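Local coordinates for stage III sporulation protein AH (Bacillus subtilis, PDB 3TUF), which pairs with SpoIIQ to build the intercellular channel between mother cell and forespore that lets forespore-specific sigma-G gene expression be switched on during sporulation, at the interface of chains B and A. Residues are numbered along the deposited sequence; one frame, centred on the assembly and turned at random. Chains: chain A, Stage III sporulation protein AH; chain B, Stage II sporulation protein Q.

Contacts 1 and 2 lie about 6 Å apart, measured between the centres of their C-alpha atoms, and they share B:Tyr78 and A:Phe193. In contact 2, strand 77-80 of SpoIIQ runs antiparallel to strand 188-194 of SpoIIIAH, so that a sheet continues from one protein into the other. In contact 1, the ring of B:Tyr78 and the neighbouring B:Leu71 pack on helix 169-177 of SpoIIIAH, close beside that sheet. Backbone pairing probably sets the register, while apolar packing joins strand to helix, linking the two partners of the channel complex.

Contact 1: the interface of chains B and A. Residues chain B 71, 78; chain A 168-169, 172-173, 176, 193.
B:Tyr78 lays one face of its ring against the methyl of A:Ala172, on helix 169-177 of the SpoIIIAH-family domain, in a small apolar strand-on-helix packing between SpoIIQ and SpoIIIAH. The alanine CB stands 3.8 Å above the ring plane, displaced toward the rim near CG, and a side chain this short allows the flat ring to come down close to the helix. With CG beside the backbone N (chi1 -55°) and the ring turned by a chi2 of -103°, the tyrosine extends over the first turn of the helix. Its phenol oxygen OH lies 3.4 Å from the CA of A:Ser168, just ahead of the helix, while the CE1 rim runs past A:Lys169 at 4.0 Å from that residue's CA. Lysine suits this margin because its aliphatic stem can border the ring while its long chain carries the amine away.

On the CD2 and CE2 side of the same ring comes A:Phe193, from strand 188-194. Its CD1-CE1 edge comes up at that rim, on the face that also meets A:Ala172, with the ring planes 78° apart and phenylalanine CE1 3.6 Å from tyrosine CD2.

B:Leu71, at the start of strand 71-73, extends the packing farther along the helix. Its two methyls fork: CD2 meets CD1 of A:Ile176 at 3.6 Å, the two chains passing alongside with opposed headings, while CD1 lies 3.9 Å from the carbonyl O of A:Lys169. A:Lys169, A:Ala172, A:Thr173 and A:Ile176 follow the spacing of one helix face, and A:Thr173 adds a more distant border, its CB 4.4 Å from leucine CD1. Branched aliphatic chains fit here, since they can fill an irregular surface without needing polar partners.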
ATOM      1  N   LEU B  71       4.050 -25.508  15.007  1.00 36.12           N
ATOM      2  CA  LEU B  71       3.380 -25.143  13.770  1.00 39.55           C
ATOM      3  C   LEU B  71       2.341 -26.175  13.385  1.00 44.12           C
ATOM      4  O   LEU B  71       2.582 -27.398  13.506  1.00 48.83           O
ATOM      5  CB  LEU B  71       4.368 -24.957  12.620  1.00 36.27           C
ATOM      6  CG  LEU B  71       5.227 -23.688  12.607  1.00 33.51           C
ATOM      7  CD1 LEU B  71       6.104 -23.723  11.363  1.00 35.56           C
ATOM      8  CD2 LEU B  71       4.449 -22.331  12.678  1.00 30.50           C
ATOM      9  N   TYR B  78       1.373 -23.491   6.497  1.00 37.19           N
ATOM     10  CA  TYR B  78       1.680 -23.548   7.913  1.00 34.03           C
ATOM     11  C   TYR B  78       0.896 -22.499   8.709  1.00 41.91           C
ATOM     12  O   TYR B  78       0.690 -21.373   8.256  1.00 45.18           O
ATOM     13  CB  TYR B  78       3.150 -23.264   8.085  1.00 32.96           C
ATOM     14  CG  TYR B  78       4.001 -24.193   7.266  1.00 37.61           C
ATOM     15  CD1 TYR B  78       4.657 -25.267   7.865  1.00 36.54           C
ATOM     16  CD2 TYR B  78       4.147 -24.017   5.896  1.00 39.22           C
ATOM     17  CE1 TYR B  78       5.460 -26.139   7.112  1.00 40.76           C
ATOM     18  CE2 TYR B  78       4.932 -24.852   5.150  1.00 36.81           C
ATOM     19  CZ  TYR B  78       5.583 -25.932   5.758  1.00 49.81           C
ATOM     20  OH  TYR B  78       6.379 -26.809   5.022  1.00 58.80           O
TER
ATOM     21  N   SER A 168       9.365 -25.449   3.965  1.00 58.38           N
ATOM     22  CA  SER A 168       9.709 -26.246   5.164  1.00 56.57           C
ATOM     23  C   SER A 168       9.253 -25.546   6.460  1.00 52.16           C
ATOM     24  O   SER A 168       8.912 -24.348   6.461  1.00 51.52           O
ATOM     25  CB  SER A 168      11.218 -26.582   5.208  1.00 60.08           C
ATOM     26  OG  SER A 168      11.987 -25.491   5.703  1.00 58.92           O
ATOM     27  N   LYS A 169       9.245 -26.283   7.557  1.00 47.60           N
ATOM     28  CA  LYS A 169       8.981 -25.676   8.859  1.00 57.22           C
ATOM     29  C   LYS A 169      10.008 -24.572   9.187  1.00 50.63           C
ATOM     30  O   LYS A 169       9.652 -23.513   9.756  1.00 50.17           O
ATOM     31  CB  LYS A 169       9.033 -26.742   9.930  1.00 55.16           C
ATOM     32  CG  LYS A 169       7.996 -27.822   9.809  1.00 50.50           C
ATOM     33  CD  LYS A 169       7.352 -28.045  11.193  1.00 68.27           C
ATOM     34  CE  LYS A 169       6.437 -29.280  11.277  1.00 76.84           C
ATOM     35  NZ  LYS A 169       7.141 -30.312  12.082  1.00 74.05           N
ATOM     36  N   ALA A 172       9.155 -21.411   7.052  1.00 49.11           N
ATOM     37  CA  ALA A 172       7.884 -20.793   7.419  1.00 39.68           C
ATOM     38  C   ALA A 172       8.035 -20.014   8.674  1.00 40.56           C
ATOM     39  O   ALA A 172       7.417 -18.964   8.892  1.00 40.52           O
ATOM     40  CB  ALA A 172       6.920 -21.809   7.646  1.00 33.77           C
ATOM     41  N   THR A 173       8.860 -20.575   9.538  1.00 32.95           N
ATOM     42  CA  THR A 173       9.058 -19.960  10.832  1.00 42.50           C
ATOM     43  C   THR A 173       9.925 -18.662  10.658  1.00 40.14           C
ATOM     44  O   THR A 173       9.710 -17.598  11.329  1.00 35.91           O
ATOM     45  CB  THR A 173       9.570 -21.021  11.777  1.00 43.68           C
ATOM     46  OG1 THR A 173       9.268 -20.636  13.124  1.00 60.70           O
ATOM     47  CG2 THR A 173      11.057 -21.252  11.574  1.00 38.44           C
ATOM     48  N   ILE A 176       7.323 -16.190   9.610  1.00 37.92           N
ATOM     49  CA  ILE A 176       6.479 -15.784  10.742  1.00 37.80           C
ATOM     50  C   ILE A 176       7.263 -14.912  11.703  1.00 37.67           C
ATOM     51  O   ILE A 176       6.708 -14.051  12.390  1.00 35.12           O
ATOM     52  CB  ILE A 176       5.844 -16.997  11.473  1.00 35.48           C
ATOM     53  CG1 ILE A 176       4.810 -17.648  10.589  1.00 39.79           C
ATOM     54  CG2 ILE A 176       5.177 -16.556  12.795  1.00 28.45           C
ATOM     55  CD1 ILE A 176       4.432 -19.076  11.122  1.00 35.36           C
ATOM     56  N   PHE A 193       3.087 -21.605   0.641  1.00 50.75           N
ATOM     57  CA  PHE A 193       4.154 -21.578  -0.374  1.00 52.70           C
ATOM     58  C   PHE A 193       3.638 -22.116  -1.704  1.00 56.64           C
ATOM     59  O   PHE A 193       3.368 -23.308  -1.832  1.00 58.66           O
ATOM     60  CB  PHE A 193       5.347 -22.429   0.065  1.00 54.47           C
ATOM     61  CG  PHE A 193       5.985 -21.967   1.357  1.00 60.10           C
ATOM     62  CD1 PHE A 193       5.296 -22.054   2.577  1.00 64.45           C
ATOM     63  CD2 PHE A 193       7.245 -21.451   1.361  1.00 60.23           C
ATOM     64  CE1 PHE A 193       5.872 -21.595   3.786  1.00 58.56           C
ATOM     65  CE2 PHE A 193       7.816 -21.007   2.552  1.00 60.31           C
ATOM     66  CZ  PHE A 193       7.126 -21.088   3.764  1.00 58.68           C
TER

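Contact 2: the interface of chains B and A. Residues chain B 76-78; chain A 190-193.
Both B:Thr77 and A:Thr192 turn OG1 anti to their own carbonyl carbon, at chi1 -82° and -50°, and these torsions bring the two hydroxyls together across an intermolecular antiparallel beta-sheet. OG1 of B:Thr77 and OG1 of A:Thr192 are 2.8 Å apart and hydrogen bonded, although which one donates is not settled by the coordinates. The two side chains meet at a slant, and OG1 of B:Thr77 also lies 3.4 Å from the CG2 methyl of A:Thr192. Threonine suits both positions: its beta-branch favours an extended strand, and its hydroxyl can act as either donor or acceptor, supplying a side-chain link at a bridge pair whose backbone bonds are made by the flanking residues.

The next pair, B:Tyr78 with A:Val191, is joined through its main chains in both directions. The tyrosine N donates to the valine O at 3.0 Å, nearly straight with 172° at the hydrogen, and the valine N donates in return to the tyrosine O at 2.9 Å. On the other side of the threonines, the N of A:Phe193 donates to the carbonyl O of B:Asn76 at 3.0 Å, extending the pairing to the loop residue just ahead of the SpoIIQ strand; B:Asn76 is poorly ordered, so this bond is less secure than those of the B:Tyr78 and A:Val191 pair, and its side chain carries little weight. Strand 77-80 thus adds to strand 188-194 largely by backbone, a mode of joining that tolerates many residue types.

The tyrosine ring leaves the opposite sheet face from the threonine hydroxyls. Its edge points at the ladder, with the O of A:Val191 in the ring plane and 3.7 Å from CD2, beside the A:Phe193 ring. A glycine in place of B:Tyr78 could keep the two backbone bonds, but would probably leave the phenylalanine without its aromatic neighbour and the extended strand less stiff. A:Val191, beta-branched like its threonine neighbour, also favours the extended backbone.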
ATOM      1  N   ASN B  76       0.853 -27.125   1.875  1.00 66.24           N
ATOM      2  CA  ASN B  76       1.992 -26.212   1.899  1.00 65.48           C
ATOM      3  C   ASN B  76       1.538 -24.959   2.573  1.00 65.09           C
ATOM      4  O   ASN B  76       1.993 -23.836   2.240  1.00 57.49           O
ATOM      5  CB  ASN B  76       2.531 -25.931   0.513  1.00 74.71           C
ATOM      6  CG  ASN B  76       2.137 -26.983  -0.435  1.00 80.68           C
ATOM      7  OD1 ASN B  76       0.974 -27.045  -0.800  1.00 96.38           O
ATOM      8  ND2 ASN B  76       3.073 -27.872  -0.804  1.00 80.81           N
ATOM      9  N   THR B  77       0.627 -25.165   3.517  1.00 44.64           N
ATOM     10  CA  THR B  77       0.233 -24.136   4.426  1.00 39.97           C
ATOM     11  C   THR B  77       0.748 -24.486   5.827  1.00 48.92           C
ATOM     12  O   THR B  77       0.627 -25.676   6.259  1.00 56.45           O
ATOM     13  CB  THR B  77      -1.264 -23.886   4.310  1.00 42.20           C
ATOM     14  OG1 THR B  77      -1.463 -23.010   3.191  1.00 42.02           O
ATOM     15  CG2 THR B  77      -1.864 -23.210   5.537  1.00 39.40           C
ATOM     16  N   TYR B  78       1.373 -23.491   6.497  1.00 37.19           N
ATOM     17  CA  TYR B  78       1.680 -23.548   7.913  1.00 34.03           C
ATOM     18  C   TYR B  78       0.896 -22.499   8.709  1.00 41.91           C
ATOM     19  O   TYR B  78       0.690 -21.373   8.256  1.00 45.18           O
ATOM     20  CB  TYR B  78       3.150 -23.264   8.085  1.00 32.96           C
ATOM     21  CG  TYR B  78       4.001 -24.193   7.266  1.00 37.61           C
ATOM     22  CD1 TYR B  78       4.657 -25.267   7.865  1.00 36.54           C
ATOM     23  CD2 TYR B  78       4.147 -24.017   5.896  1.00 39.22           C
ATOM     24  CE1 TYR B  78       5.460 -26.139   7.112  1.00 40.76           C
ATOM     25  CE2 TYR B  78       4.932 -24.852   5.150  1.00 36.81           C
ATOM     26  CZ  TYR B  78       5.583 -25.932   5.758  1.00 49.81           C
ATOM     27  OH  TYR B  78       6.379 -26.809   5.022  1.00 58.80           O
TER
ATOM     28  N   ALA A 190      -1.004 -17.437   8.816  1.00 42.79           N
ATOM     29  CA  ALA A 190      -0.826 -18.600   7.976  1.00 40.80           C
ATOM     30  C   ALA A 190       0.109 -18.258   6.832  1.00 37.41           C
ATOM     31  O   ALA A 190       0.132 -17.104   6.370  1.00 41.42           O
ATOM     32  CB  ALA A 190      -2.199 -19.074   7.471  1.00 30.48           C
ATOM     33  N   VAL A 191       0.911 -19.213   6.390  1.00 31.47           N
ATOM     34  CA  VAL A 191       1.892 -18.926   5.370  1.00 29.98           C
ATOM     35  C   VAL A 191       1.819 -20.033   4.395  1.00 33.15           C
ATOM     36  O   VAL A 191       2.077 -21.194   4.766  1.00 40.42           O
ATOM     37  CB  VAL A 191       3.277 -19.000   5.949  1.00 31.57           C
ATOM     38  CG1 VAL A 191       4.359 -18.731   4.873  1.00 28.10           C
ATOM     39  CG2 VAL A 191       3.357 -18.007   7.056  1.00 36.64           C
ATOM     40  N   THR A 192       1.486 -19.702   3.145  1.00 39.92           N
ATOM     41  CA  THR A 192       1.372 -20.706   2.090  1.00 42.03           C
ATOM     42  C   THR A 192       2.480 -20.509   1.091  1.00 43.81           C
ATOM     43  O   THR A 192       2.760 -19.381   0.726  1.00 45.88           O
ATOM     44  CB  THR A 192       0.072 -20.472   1.354  1.00 42.13           C
ATOM     45  OG1 THR A 192      -0.979 -20.372   2.326  1.00 39.38           O
ATOM     46  CG2 THR A 192      -0.215 -21.590   0.355  1.00 43.01           C
ATOM     47  N   PHE A 193       3.087 -21.605   0.641  1.00 50.75           N
ATOM     48  CA  PHE A 193       4.154 -21.578  -0.374  1.00 52.70           C
ATOM     49  C   PHE A 193       3.638 -22.116  -1.704  1.00 56.64           C
ATOM     50  O   PHE A 193       3.368 -23.308  -1.832  1.00 58.66           O
ATOM     51  CB  PHE A 193       5.347 -22.429   0.065  1.00 54.47           C
ATOM     52  CG  PHE A 193       5.985 -21.967   1.357  1.00 60.10           C
ATOM     53  CD1 PHE A 193       5.296 -22.054   2.577  1.00 64.45           C
ATOM     54  CD2 PHE A 193       7.245 -21.451   1.361  1.00 60.23           C
ATOM     55  CE1 PHE A 193       5.872 -21.595   3.786  1.00 58.56           C
ATOM     56  CE2 PHE A 193       7.816 -21.007   2.552  1.00 60.31           C
ATOM     57  CZ  PHE A 193       7.126 -21.088   3.764  1.00 58.68           C
TER